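Local coordinates for protein lipase (Penicillium expansum, PDB 3G7N) that hydrolyses triacylglycerols and related acylglycerol lipids such as tributyrin, releasing free fatty acids, as a secreted alkaline lipase of the alpha/beta hydrolase superfamily, at residues Thr33-Ile38 with Val49-Glu54; Glu54-Ala59 with Tyr121-Leu126; Thr109-Val114 with Val143-Asn148. All blocks are in the same frame, centred on the assembly; numbering follows the deposited sequence.

Contact 1 of 3, residues Thr33-Ile38 with Val49-Glu54; sequences TIVKRI and VGYSTE. Unlike the reference sequence in segment 33-38: Val35 (reference Ala).
Thr33 to Lys36 pair with Tyr51 to Val49 as the antiparallel arms of a beta hairpin, the strand axes 4.4 Å apart at closest and 160° between their directions. Thr33 and Tyr51 form a hydrogen-bonded pair through both amides, but beyond Ile34 and Gly50 the register slips by one. There a classic beta bulge sets Val35 and Lys36 together against Val49, whose O takes two amide donors, Val35 N at 2.8 Å and Lys36 N at 3.1 Å; Val49 N returns a nearly straight bond to Lys36 O. Gly50 lets the strands come close, its CA 3.0 Å from Thr33 O, where a CB would collide with that oxygen. On the face carrying Thr33, Lys36 and Val49, Tyr51 has CG between its backbone N and carbonyl carbon (chi1 65°), which starts the ring out alongside Thr33. CB of Thr33 then lies over one ring face, 4.0 Å from the centroid in a CH-pi contact, while Val35 CG1 meets CE2 of Tyr51 at the ring edge, 3.6 Å away. At the far end Ile38 CG1 packs on Val49 CG2 at 3.9 Å. A water held by Thr33 OG1 at 2.9 Å also donates to Tyr51 O and accepts from Thr53 N. Between these segments the polar grip is thus mainly backbone, with the aromatic contact and the water adding to it at the Thr33-Tyr51 end.

Contact 2 of 3, residues Glu54-Ala59 with Tyr121-Leu126; sequences EKKTIA and YPDYTL
Lys56 O is gripped by two donors, Thr125 N at 2.9 Å and a water, also at 2.9 Å, that in turn bonds Thr125 OG1. Tyr124 CA adds a CA-H...O contact to the same oxygen. Two residues on from Lys56, Ile58 N donates to Thr125 O at 2.7 Å, the amide approaching nearly along the C=O axis (C=O...N angle 168°). The ring of Tyr124 lies against the backbone of Lys56, whose CA is 3.6 Å from the ring centroid and almost on its normal, a CH-pi contact over the face. CB of Tyr121 covers the centre of the opposite face, and so the ring is sandwiched between Lys56, just ahead of strand 57-62, and the type I turn from Tyr121 to Tyr124 that leads into the other strand. Strands 57-62 and 125-131 are parallel neighbours in the central sheet of the alpha/beta hydrolase fold, joined by a crossover that includes helix 97-120; at this end Lys56 and Thr57 form a G1 beta bulge opposite Ser52. An alanine here in place of Tyr124 removes the ring between Lys56 CA and Tyr121 CB and would probably open a gap between the turn and Lys56. The side chain of Ile58 crosses that of Tyr124 at about a right angle, CG1 lying 4.0 Å from Tyr124 CB; Ile58 CB meets Leu126 CD2 at 3.9 Å, on the face that Val114 and Leu117 of helix 97-120 cover. On the other face CG2 of Thr57, anti to the carbonyl carbon, reaches Thr125 OG1 at 3.5 Å, while Thr57 OG1 is hydrogen-bonded to Glu127. Lys56 NZ stays 5.6 Å from Asp123 OD2, too far for a salt bridge.

Contact 3 of 3, residues Thr109-Val114 with Val143-Asn148; sequences TIITEV and VALAQN
Ile111 of helix 97-120 reaches across to Leu145 and Asn148 of helix 133-148, a meeting of two helices of the alpha/beta hydrolase fold; the second of them follows the nucleophile Ser132. The segment axes are 11.1 Å apart at closest and cross at -48°, a wide spacing that leaves the contact to a few side chains. The apolar part is small. Ile111 CD1 and Val114 CG2 both come up to the same methyl, Leu145 CD2, at 4.1 Å and 4.2 Å, and thereby tie two successive turns of one helix to a single leucine of the other. CG of Leu145 is anti to its carbonyl carbon (chi1 -64°), and from there the CD2 branch turns toward helix 97-120. Phe149 packs on Ile111 and Val114 from just beyond the end of helix 133-148, and Val114 also rests on Ile58 and Val60 of the sheet. The second kind of contact sets hydrocarbon against an amide. Ile111 crosses the side chain of Asn148 at about a right angle, its CG2 meeting OD1 at 3.8 Å while CD1 lies 3.9 Å from ND2, the two branches spanning the group with no hydrogen bond between the two segments. The polar bonds lie instead within helix 133-148 and beyond it. Ala144 O accepts the backbone N of Asn148 as well as its side chain, and Ser85 O receives a further bond from ND2. Of these, the side-chain bond from Asn148 ND2 to Ala144 O is 2.9 Å long, with the oxygen only 2° out of the amide plane.

The hairpin of contact 1 comes first in the chain and leads, through the shared Glu54, into strand 57-62 of contact 2; the segments of contacts 2 and 3 alternate. Contacts 1 and 2 have centres about 10 Å apart in one sheet, where Ser52 N probably bonds Thr57 O and the stacked rings of Tyr51 and Tyr121 meet. Contact 3, with its centre about 14 Å from each, joins two helices, one of which, helix 97-120, packs against the sheet: Val114 touches Leu126, and Ile110 touches Ile38. Helix 97-120 thus covers strands of both sheet contacts, while strand 125-131 continues from contact 2 toward Ser132, which precedes helix 133-148.

Contact 1 of 3, residues Thr33-Ile38 with Val49-Glu54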
ATOM      1  N   THR A  33       7.049  15.789   4.859  1.00  8.30           N
ATOM      2  CA  THR A  33       7.004  17.010   4.055  1.00  9.25           C
ATOM      3  C   THR A  33       6.784  16.628   2.589  1.00  8.84           C
ATOM      4  O   THR A  33       7.533  15.836   2.023  1.00  9.53           O
ATOM      5  CB  THR A  33       8.315  17.780   4.167  1.00 10.11           C
ATOM      6  OG1 THR A  33       8.545  18.129   5.541  1.00 13.48           O
ATOM      7  CG2 THR A  33       8.276  19.050   3.328  1.00 12.46           C
ATOM      8  N   ILE A  34       5.717  17.145   1.987  1.00  9.15           N
ATOM      9  CA  ILE A  34       5.331  16.710   0.651  1.00 10.46           C
ATOM     10  C   ILE A  34       6.024  17.571  -0.384  1.00 10.76           C
ATOM     11  O   ILE A  34       5.791  18.784  -0.420  1.00 14.70           O
ATOM     12  CB  ILE A  34       3.783  16.747   0.452  1.00 13.48           C
ATOM     13  CG1 ILE A  34       3.076  15.813   1.452  1.00 13.30           C
ATOM     14  CG2 ILE A  34       3.422  16.344  -0.991  1.00 14.73           C
ATOM     15  CD1 ILE A  34       1.590  16.161   1.710  1.00 16.83           C
ATOM     16  N   VAL A  35       6.852  16.962  -1.223  1.00  8.21           N
ATOM     17  CA  VAL A  35       7.640  17.702  -2.208  1.00  8.44           C
ATOM     18  C   VAL A  35       7.046  17.623  -3.604  1.00  8.13           C
ATOM     19  O   VAL A  35       7.314  18.491  -4.447  1.00 10.13           O
ATOM     20  CB  VAL A  35       9.064  17.199  -2.255  1.00  8.80           C
ATOM     21  CG1 VAL A  35       9.741  17.383  -0.924  1.00 10.46           C
ATOM     22  CG2 VAL A  35       9.071  15.791  -2.597  1.00  5.59           C
ATOM     23  N   LYS A  36       6.221  16.620  -3.866  1.00  8.47           N
ATOM     24  CA  LYS A  36       5.659  16.445  -5.208  1.00 10.49           C
ATOM     25  C   LYS A  36       4.277  15.831  -5.103  1.00  8.71           C
ATOM     26  O   LYS A  36       4.077  14.856  -4.368  1.00 10.06           O
ATOM     27  CB  LYS A  36       6.584  15.523  -6.020  1.00 12.49           C
ATOM     28  CG  LYS A  36       6.150  15.203  -7.428  1.00 17.29           C
ATOM     29  CD  LYS A  36       6.443  16.363  -8.319  1.00 20.34           C
ATOM     30  CE  LYS A  36       6.560  15.948  -9.782  1.00 20.42           C
ATOM     31  NZ  LYS A  36       6.848  17.177 -10.569  1.00 20.95           N
ATOM     32  N   ARG A  37       3.306  16.430  -5.783  1.00  8.49           N
ATOM     33  CA  ARG A  37       1.942  15.900  -5.768  1.00 10.26           C
ATOM     34  C   ARG A  37       1.645  15.202  -7.076  1.00 13.87           C
ATOM     35  O   ARG A  37       1.813  15.789  -8.142  1.00 18.41           O
ATOM     36  CB  ARG A  37       0.957  17.029  -5.463  1.00 13.89           C
ATOM     37  CG  ARG A  37       1.313  17.721  -4.124  1.00 14.88           C
ATOM     38  CD  ARG A  37       0.479  18.955  -3.816  1.00 18.28           C
ATOM     39  NE  ARG A  37      -0.810  18.603  -3.241  1.00 21.30           N
ATOM     40  CZ  ARG A  37      -1.006  18.372  -1.943  1.00 18.17           C
ATOM     41  NH1 ARG A  37      -0.016  18.543  -1.080  1.00 20.11           N
ATOM     42  NH2 ARG A  37      -2.225  18.111  -1.504  1.00 24.43           N
ATOM     43  N   ILE A  38       1.381  13.900  -6.960  1.00 12.58           N
ATOM     44  CA  ILE A  38       1.186  12.960  -8.063  1.00 15.83           C
ATOM     45  C   ILE A  38      -0.292  12.939  -8.481  1.00 13.41           C
ATOM     46  O   ILE A  38      -1.182  12.836  -7.638  1.00 13.71           O
ATOM     47  CB  ILE A  38       1.569  11.527  -7.607  1.00 14.28           C
ATOM     48  CG1 ILE A  38       3.006  11.481  -7.063  1.00 16.20           C
ATOM     49  CG2 ILE A  38       1.360  10.531  -8.746  1.00 19.10           C
ATOM     50  CD1 ILE A  38       4.083  11.846  -8.088  1.00 17.98           C
ATOM     51  N   VAL A  49       4.666  12.422  -2.915  1.00  7.91           N
ATOM     52  CA  VAL A  49       6.030  11.988  -2.602  1.00  7.84           C
ATOM     53  C   VAL A  49       6.667  13.035  -1.727  1.00  7.79           C
ATOM     54  O   VAL A  49       6.368  14.228  -1.847  1.00  8.24           O
ATOM     55  CB  VAL A  49       6.881  11.804  -3.880  1.00  7.35           C
ATOM     56  CG1 VAL A  49       8.259  11.249  -3.517  1.00  9.22           C
ATOM     57  CG2 VAL A  49       6.170  10.841  -4.834  1.00 10.91           C
ATOM     58  N   GLY A  50       7.422  12.593  -0.730  1.00  7.67           N
ATOM     59  CA  GLY A  50       8.141  13.558   0.101  1.00  8.04           C
ATOM     60  C   GLY A  50       9.084  12.849   1.046  1.00  8.69           C
ATOM     61  O   GLY A  50       9.533  11.751   0.760  1.00  7.90           O
ATOM     62  N   TYR A  51       9.466  13.550   2.107  1.00  8.15           N
ATOM     63  CA  TYR A  51      10.478  13.040   3.028  1.00  8.97           C
ATOM     64  C   TYR A  51      10.069  13.351   4.458  1.00  8.43           C
ATOM     65  O   TYR A  51       9.405  14.347   4.737  1.00  8.91           O
ATOM     66  CB  TYR A  51      11.867  13.633   2.726  1.00  9.30           C
ATOM     67  CG  TYR A  51      11.967  15.106   2.930  1.00 10.04           C
ATOM     68  CD1 TYR A  51      12.369  15.625   4.154  1.00 12.14           C
ATOM     69  CD2 TYR A  51      11.611  15.999   1.928  1.00 10.91           C
ATOM     70  CE1 TYR A  51      12.430  16.994   4.367  1.00 13.22           C
ATOM     71  CE2 TYR A  51      11.623  17.369   2.140  1.00 10.68           C
ATOM     72  CZ  TYR A  51      12.038  17.866   3.362  1.00 11.95           C
ATOM     73  OH  TYR A  51      12.055  19.232   3.581  1.00 16.14           O
ATOM     74  N   SER A  52      10.512  12.481   5.361  1.00  9.11           N
ATOM     75  CA  SER A  52      10.329  12.674   6.801  1.00  9.21           C
ATOM     76  C   SER A  52      11.704  12.822   7.439  1.00 10.26           C
ATOM     77  O   SER A  52      12.438  11.858   7.550  1.00 10.01           O
ATOM     78  CB  SER A  52       9.649  11.453   7.395  1.00  9.95           C
ATOM     79  OG  SER A  52       9.631  11.585   8.825  1.00 10.39           O
ATOM     80  N   THR A  53      11.970  14.017   7.964  1.00 11.02           N
ATOM     81  CA  THR A  53      13.186  14.262   8.750  1.00 12.23           C
ATOM     82  C   THR A  53      13.175  13.448  10.050  1.00 12.50           C
ATOM     83  O   THR A  53      14.178  12.827  10.402  1.00 15.70           O
ATOM     84  CB  THR A  53      13.325  15.753   9.090  1.00 14.24           C
ATOM     85  OG1 THR A  53      13.216  16.530   7.891  1.00 21.14           O
ATOM     86  CG2 THR A  53      14.659  16.022   9.756  1.00 19.46           C
ATOM     87  N   GLU A  54      11.991  13.285  10.637  1.00 10.61           N
ATOM     88  CA  GLU A  54      11.808  12.517  11.864  1.00 12.46           C
ATOM     89  C   GLU A  54      12.171  11.058  11.657  1.00 13.65           C
ATOM     90  O   GLU A  54      12.874  10.461  12.473  1.00 16.35           O
ATOM     91  CB  GLU A  54      10.367  12.647  12.363  1.00 14.45           C
ATOM     92  CG  GLU A  54      10.103  11.890  13.655  1.00 19.63           C
ATOM     93  CD  GLU A  54       8.673  12.036  14.135  1.00 24.75           C
ATOM     94  OE1 GLU A  54       8.062  13.099  13.885  1.00 23.28           O
ATOM     95  OE2 GLU A  54       8.101  11.016  14.576  1.00 27.08           O
TER
HETATM   96  O   HOH W   1       9.937  16.265   7.251  1.00 20.84           O

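Contact 2 of 3, residues Glu54-Ala59 with Tyr121-Leu126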
ATOM      1  N   GLU A  54      11.991  13.285  10.637  1.00 10.61           N
ATOM      2  CA  GLU A  54      11.808  12.517  11.864  1.00 12.46           C
ATOM      3  C   GLU A  54      12.171  11.058  11.657  1.00 13.65           C
ATOM      4  O   GLU A  54      12.874  10.461  12.473  1.00 16.35           O
ATOM      5  CB  GLU A  54      10.367  12.647  12.363  1.00 14.45           C
ATOM      6  CG  GLU A  54      10.103  11.890  13.655  1.00 19.63           C
ATOM      7  CD  GLU A  54       8.673  12.036  14.135  1.00 24.75           C
ATOM      8  OE1 GLU A  54       8.062  13.099  13.885  1.00 23.28           O
ATOM      9  OE2 GLU A  54       8.101  11.016  14.576  1.00 27.08           O
ATOM     10  N   LYS A  55      11.660  10.448  10.591  1.00 11.68           N
ATOM     11  CA  LYS A  55      11.864   9.019  10.359  1.00 11.09           C
ATOM     12  C   LYS A  55      13.085   8.700   9.496  1.00 10.89           C
ATOM     13  O   LYS A  55      13.441   7.550   9.317  1.00 12.34           O
ATOM     14  CB  LYS A  55      10.611   8.402   9.730  1.00 10.02           C
ATOM     15  CG  LYS A  55       9.364   8.489  10.600  1.00 13.55           C
ATOM     16  CD  LYS A  55       9.494   7.668  11.890  1.00 13.76           C
ATOM     17  CE  LYS A  55       8.133   7.458  12.528  1.00 17.04           C
ATOM     18  NZ  LYS A  55       8.271   6.771  13.841  1.00 19.14           N
ATOM     19  N   LYS A  56      13.655   9.745   8.896  1.00 10.59           N
ATOM     20  CA  LYS A  56      14.699   9.593   7.887  1.00 10.38           C
ATOM     21  C   LYS A  56      14.246   8.675   6.765  1.00  9.30           C
ATOM     22  O   LYS A  56      14.910   7.714   6.384  1.00 10.06           O
ATOM     23  CB  LYS A  56      16.017   9.108   8.515  1.00 12.32           C
ATOM     24  CG  LYS A  56      16.611  10.111   9.509  1.00 15.49           C
ATOM     25  CD  LYS A  56      17.986   9.644  10.002  1.00 21.79           C
ATOM     26  CE  LYS A  56      18.751  10.762  10.707  1.00 36.06           C
ATOM     27  NZ  LYS A  56      17.985  11.332  11.850  1.00 43.05           N
ATOM     28  N   THR A  57      13.077   9.026   6.229  1.00  9.37           N
ATOM     29  CA  THR A  57      12.520   8.280   5.099  1.00  9.26           C
ATOM     30  C   THR A  57      12.149   9.187   3.953  1.00  8.35           C
ATOM     31  O   THR A  57      11.897  10.386   4.128  1.00  8.64           O
ATOM     32  CB  THR A  57      11.268   7.478   5.466  1.00  9.70           C
ATOM     33  OG1 THR A  57      10.263   8.386   5.932  1.00 11.90           O
ATOM     34  CG2 THR A  57      11.575   6.388   6.484  1.00 10.84           C
ATOM     35  N   ILE A  58      12.135   8.581   2.775  1.00  7.68           N
ATOM     36  CA  ILE A  58      11.528   9.149   1.581  1.00  7.19           C
ATOM     37  C   ILE A  58      10.296   8.308   1.287  1.00  7.61           C
ATOM     38  O   ILE A  58      10.382   7.076   1.260  1.00  7.96           O
ATOM     39  CB  ILE A  58      12.525   9.078   0.409  1.00  7.19           C
ATOM     40  CG1 ILE A  58      13.703  10.009   0.707  1.00  9.31           C
ATOM     41  CG2 ILE A  58      11.859   9.403  -0.931  1.00  8.08           C
ATOM     42  CD1 ILE A  58      14.961   9.696  -0.080  1.00 11.57           C
ATOM     43  N   ALA A  59       9.141   8.981   1.209  1.00  7.73           N
ATOM     44  CA  ALA A  59       7.828   8.321   1.272  1.00  7.52           C
ATOM     45  C   ALA A  59       7.052   8.547  -0.015  1.00  6.32           C
ATOM     46  O   ALA A  59       7.017   9.651  -0.563  1.00  7.76           O
ATOM     47  CB  ALA A  59       7.037   8.880   2.435  1.00  8.72           C
ATOM     48  N   TYR A 121      18.960  13.470   0.280  1.00 10.94           N
ATOM     49  CA  TYR A 121      18.901  12.802   1.576  1.00 11.44           C
ATOM     50  C   TYR A 121      19.420  11.359   1.443  1.00 11.85           C
ATOM     51  O   TYR A 121      18.649  10.399   1.499  1.00 10.62           O
ATOM     52  CB  TYR A 121      17.459  12.793   2.113  1.00 12.46           C
ATOM     53  CG  TYR A 121      16.835  14.167   2.206  1.00 12.36           C
ATOM     54  CD1 TYR A 121      17.163  15.028   3.243  1.00 14.93           C
ATOM     55  CD2 TYR A 121      15.883  14.579   1.285  1.00 12.61           C
ATOM     56  CE1 TYR A 121      16.616  16.300   3.315  1.00 15.13           C
ATOM     57  CE2 TYR A 121      15.308  15.846   1.365  1.00 14.35           C
ATOM     58  CZ  TYR A 121      15.694  16.699   2.367  1.00 12.63           C
ATOM     59  OH  TYR A 121      15.192  17.983   2.384  1.00 17.75           O
ATOM     60  N   PRO A 122      20.744  11.195   1.261  1.00 10.44           N
ATOM     61  CA  PRO A 122      21.266   9.928   0.771  1.00 11.27           C
ATOM     62  C   PRO A 122      21.352   8.886   1.874  1.00 10.30           C
ATOM     63  O   PRO A 122      21.593   7.724   1.567  1.00 13.38           O
ATOM     64  CB  PRO A 122      22.688  10.285   0.295  1.00 12.77           C
ATOM     65  CG  PRO A 122      23.034  11.531   1.049  1.00 12.90           C
ATOM     66  CD  PRO A 122      21.738  12.288   1.147  1.00 12.40           C
ATOM     67  N   ASP A 123      21.101   9.290   3.114  1.00 10.68           N
ATOM     68  CA  ASP A 123      21.037   8.358   4.237  1.00 11.98           C
ATOM     69  C   ASP A 123      19.613   7.904   4.588  1.00 12.28           C
ATOM     70  O   ASP A 123      19.428   7.081   5.484  1.00 14.02           O
ATOM     71  CB  ASP A 123      21.692   8.970   5.471  1.00 14.16           C
ATOM     72  CG  ASP A 123      21.021  10.269   5.899  1.00 18.76           C
ATOM     73  OD1 ASP A 123      20.831  11.187   5.041  1.00 23.84           O
ATOM     74  OD2 ASP A 123      20.771  10.421   7.114  1.00 37.15           O
ATOM     75  N   TYR A 124      18.611   8.463   3.913  1.00 10.29           N
ATOM     76  CA  TYR A 124      17.222   8.107   4.220  1.00  9.90           C
ATOM     77  C   TYR A 124      16.845   6.770   3.597  1.00  9.15           C
ATOM     78  O   TYR A 124      17.403   6.355   2.599  1.00 11.66           O
ATOM     79  CB  TYR A 124      16.285   9.202   3.714  1.00 10.30           C
ATOM     80  CG  TYR A 124      16.227  10.440   4.592  1.00  9.13           C
ATOM     81  CD1 TYR A 124      17.269  10.775   5.465  1.00 11.18           C
ATOM     82  CD2 TYR A 124      15.177  11.331   4.471  1.00 11.24           C
ATOM     83  CE1 TYR A 124      17.259  11.983   6.149  1.00 11.51           C
ATOM     84  CE2 TYR A 124      15.136  12.504   5.178  1.00 10.80           C
ATOM     85  CZ  TYR A 124      16.163  12.812   6.047  1.00 11.28           C
ATOM     86  OH  TYR A 124      16.135  14.000   6.757  1.00 14.80           O
ATOM     87  N   THR A 125      15.939   6.051   4.253  1.00 10.24           N
ATOM     88  CA  THR A 125      15.400   4.806   3.690  1.00 11.23           C
ATOM     89  C   THR A 125      14.069   5.116   2.979  1.00 10.25           C
ATOM     90  O   THR A 125      13.620   6.280   2.977  1.00 10.04           O
ATOM     91  CB  THR A 125      15.183   3.760   4.802  1.00  9.52           C
ATOM     92  OG1 THR A 125      14.253   4.264   5.764  1.00 11.23           O
ATOM     93  CG2 THR A 125      16.533   3.446   5.506  1.00 10.61           C
ATOM     94  N   LEU A 126      13.465   4.102   2.363  1.00  9.25           N
ATOM     95  CA  LEU A 126      12.255   4.294   1.541  1.00  8.37           C
ATOM     96  C   LEU A 126      11.040   3.711   2.238  1.00  8.53           C
ATOM     97  O   LEU A 126      11.105   2.661   2.895  1.00  8.97           O
ATOM     98  CB  LEU A 126      12.428   3.631   0.176  1.00 10.13           C
ATOM     99  CG  LEU A 126      13.656   4.073  -0.619  1.00  9.51           C
ATOM    100  CD1 LEU A 126      13.665   3.374  -1.974  1.00 11.17           C
ATOM    101  CD2 LEU A 126      13.676   5.595  -0.799  1.00 11.97           C
TER
HETATM  102  O   HOH W   2      15.198   5.470   8.187  1.00 18.19           O

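Contact 3 of 3, residues Thr109-Val114 with Val143-Asn148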
ATOM      1  N   THR A 109       7.141   9.409 -13.002  1.00 11.61           N
ATOM      2  CA  THR A 109       7.129  10.616 -12.191  1.00 12.33           C
ATOM      3  C   THR A 109       7.574  10.327 -10.759  1.00  9.42           C
ATOM      4  O   THR A 109       8.391  11.056 -10.203  1.00 11.21           O
ATOM      5  CB  THR A 109       5.740  11.254 -12.194  1.00 11.49           C
ATOM      6  OG1 THR A 109       5.363  11.544 -13.548  1.00 14.73           O
ATOM      7  CG2 THR A 109       5.741  12.552 -11.406  1.00 14.45           C
ATOM      8  N   ILE A 110       7.057   9.255 -10.171  1.00  9.92           N
ATOM      9  CA  ILE A 110       7.406   8.903  -8.803  1.00 10.38           C
ATOM     10  C   ILE A 110       8.876   8.482  -8.713  1.00  9.39           C
ATOM     11  O   ILE A 110       9.597   8.969  -7.836  1.00  9.39           O
ATOM     12  CB  ILE A 110       6.475   7.795  -8.285  1.00  8.82           C
ATOM     13  CG1 ILE A 110       5.070   8.362  -8.095  1.00 10.36           C
ATOM     14  CG2 ILE A 110       7.003   7.229  -6.990  1.00 10.75           C
ATOM     15  CD1 ILE A 110       3.992   7.331  -7.794  1.00 10.31           C
ATOM     16  N   ILE A 111       9.334   7.592  -9.595  1.00 10.25           N
ATOM     17  CA  ILE A 111      10.730   7.175  -9.566  1.00 10.09           C
ATOM     18  C   ILE A 111      11.680   8.376  -9.712  1.00 11.10           C
ATOM     19  O   ILE A 111      12.681   8.476  -9.009  1.00 11.34           O
ATOM     20  CB  ILE A 111      11.026   6.095 -10.647  1.00 13.00           C
ATOM     21  CG1 ILE A 111      10.177   4.839 -10.407  1.00 14.82           C
ATOM     22  CG2 ILE A 111      12.502   5.742 -10.653  1.00 14.40           C
ATOM     23  CD1 ILE A 111      10.356   4.184  -9.055  1.00 14.75           C
ATOM     24  N   THR A 112      11.348   9.290 -10.606  1.00  9.57           N
ATOM     25  CA  THR A 112      12.174  10.482 -10.812  1.00 11.51           C
ATOM     26  C   THR A 112      12.275  11.334  -9.552  1.00 11.48           C
ATOM     27  O   THR A 112      13.356  11.769  -9.166  1.00 11.65           O
ATOM     28  CB  THR A 112      11.637  11.324 -11.983  1.00 13.19           C
ATOM     29  OG1 THR A 112      11.750  10.561 -13.192  1.00 15.75           O
ATOM     30  CG2 THR A 112      12.449  12.608 -12.156  1.00 14.42           C
ATOM     31  N   GLU A 113      11.160  11.527  -8.861  1.00  9.99           N
ATOM     32  CA  GLU A 113      11.173  12.339  -7.652  1.00  9.13           C
ATOM     33  C   GLU A 113      11.887  11.616  -6.521  1.00  8.54           C
ATOM     34  O   GLU A 113      12.681  12.228  -5.792  1.00  9.58           O
ATOM     35  CB  GLU A 113       9.752  12.725  -7.233  1.00 10.95           C
ATOM     36  CG  GLU A 113       9.697  13.519  -5.936  1.00 11.09           C
ATOM     37  CD  GLU A 113      10.345  14.900  -6.019  1.00 14.34           C
ATOM     38  OE1 GLU A 113      10.668  15.369  -7.133  1.00 15.42           O
ATOM     39  OE2 GLU A 113      10.385  15.589  -4.978  1.00 14.60           O
ATOM     40  N   VAL A 114      11.682  10.317  -6.386  1.00  8.93           N
ATOM     41  CA  VAL A 114      12.406   9.572  -5.361  1.00  9.21           C
ATOM     42  C   VAL A 114      13.926   9.660  -5.598  1.00 10.89           C
ATOM     43  O   VAL A 114      14.703   9.846  -4.649  1.00 10.86           O
ATOM     44  CB  VAL A 114      11.925   8.109  -5.258  1.00  8.38           C
ATOM     45  CG1 VAL A 114      12.841   7.284  -4.330  1.00 10.50           C
ATOM     46  CG2 VAL A 114      10.467   8.056  -4.791  1.00  9.66           C
ATOM     47  N   VAL A 143       7.480  -3.174  -5.316  1.00  8.86           N
ATOM     48  CA  VAL A 143       8.332  -3.820  -6.312  1.00  9.68           C
ATOM     49  C   VAL A 143       9.026  -2.794  -7.212  1.00 11.03           C
ATOM     50  O   VAL A 143      10.222  -2.906  -7.484  1.00 11.34           O
ATOM     51  CB  VAL A 143       7.502  -4.814  -7.164  1.00 10.35           C
ATOM     52  CG1 VAL A 143       8.300  -5.334  -8.348  1.00 13.74           C
ATOM     53  CG2 VAL A 143       7.027  -5.973  -6.306  1.00 12.31           C
ATOM     54  N   ALA A 144       8.338  -1.726  -7.585  1.00  9.19           N
ATOM     55  CA  ALA A 144       8.934  -0.663  -8.385  1.00 10.41           C
ATOM     56  C   ALA A 144      10.125  -0.058  -7.649  1.00 10.77           C
ATOM     57  O   ALA A 144      11.157   0.243  -8.263  1.00 11.62           O
ATOM     58  CB  ALA A 144       7.898   0.427  -8.684  1.00 10.27           C
ATOM     59  N   LEU A 145       9.949   0.258  -6.376  1.00  9.58           N
ATOM     60  CA  LEU A 145      11.022   0.857  -5.586  1.00  9.93           C
ATOM     61  C   LEU A 145      12.169  -0.124  -5.340  1.00 10.85           C
ATOM     62  O   LEU A 145      13.346   0.259  -5.392  1.00 11.66           O
ATOM     63  CB  LEU A 145      10.467   1.422  -4.265  1.00  9.07           C
ATOM     64  CG  LEU A 145       9.473   2.575  -4.392  1.00  9.62           C
ATOM     65  CD1 LEU A 145       8.835   2.832  -3.029  1.00 11.91           C
ATOM     66  CD2 LEU A 145      10.155   3.848  -4.930  1.00  9.94           C
ATOM     67  N   ALA A 146      11.850  -1.363  -4.984  1.00 10.07           N
ATOM     68  CA  ALA A 146      12.896  -2.360  -4.727  1.00 10.44           C
ATOM     69  C   ALA A 146      13.764  -2.553  -5.956  1.00 11.15           C
ATOM     70  O   ALA A 146      14.998  -2.681  -5.833  1.00 13.70           O
ATOM     71  CB  ALA A 146      12.270  -3.690  -4.319  1.00 11.89           C
ATOM     72  N   GLN A 147      13.145  -2.577  -7.126  1.00  9.62           N
ATOM     73  CA  GLN A 147      13.865  -2.858  -8.365  1.00 11.76           C
ATOM     74  C   GLN A 147      14.663  -1.639  -8.825  1.00 12.90           C
ATOM     75  O   GLN A 147      15.787  -1.780  -9.346  1.00 14.81           O
ATOM     76  CB  GLN A 147      12.882  -3.275  -9.451  1.00 11.64           C
ATOM     77  CG  GLN A 147      12.307  -4.661  -9.243  1.00 13.66           C
ATOM     78  CD  GLN A 147      13.198  -5.734  -9.819  1.00 12.87           C
ATOM     79  OE1 GLN A 147      13.631  -6.644  -9.106  1.00 16.47           O
ATOM     80  NE2 GLN A 147      13.404  -5.681 -11.112  1.00 12.90           N
ATOM     81  N   ASN A 148      14.113  -0.439  -8.649  1.00 11.64           N
ATOM     82  CA  ASN A 148      14.817   0.771  -9.068  1.00 12.14           C
ATOM     83  C   ASN A 148      15.881   1.236  -8.090  1.00 12.01           C
ATOM     84  O   ASN A 148      16.871   1.858  -8.499  1.00 13.26           O
ATOM     85  CB  ASN A 148      13.836   1.906  -9.342  1.00 10.82           C
ATOM     86  CG  ASN A 148      13.241   1.834 -10.741  1.00 12.86           C
ATOM     87  OD1 ASN A 148      13.845   2.319 -11.701  1.00 15.84           O
ATOM     88  ND2 ASN A 148      12.098   1.154 -10.886  1.00 12.59           N
TER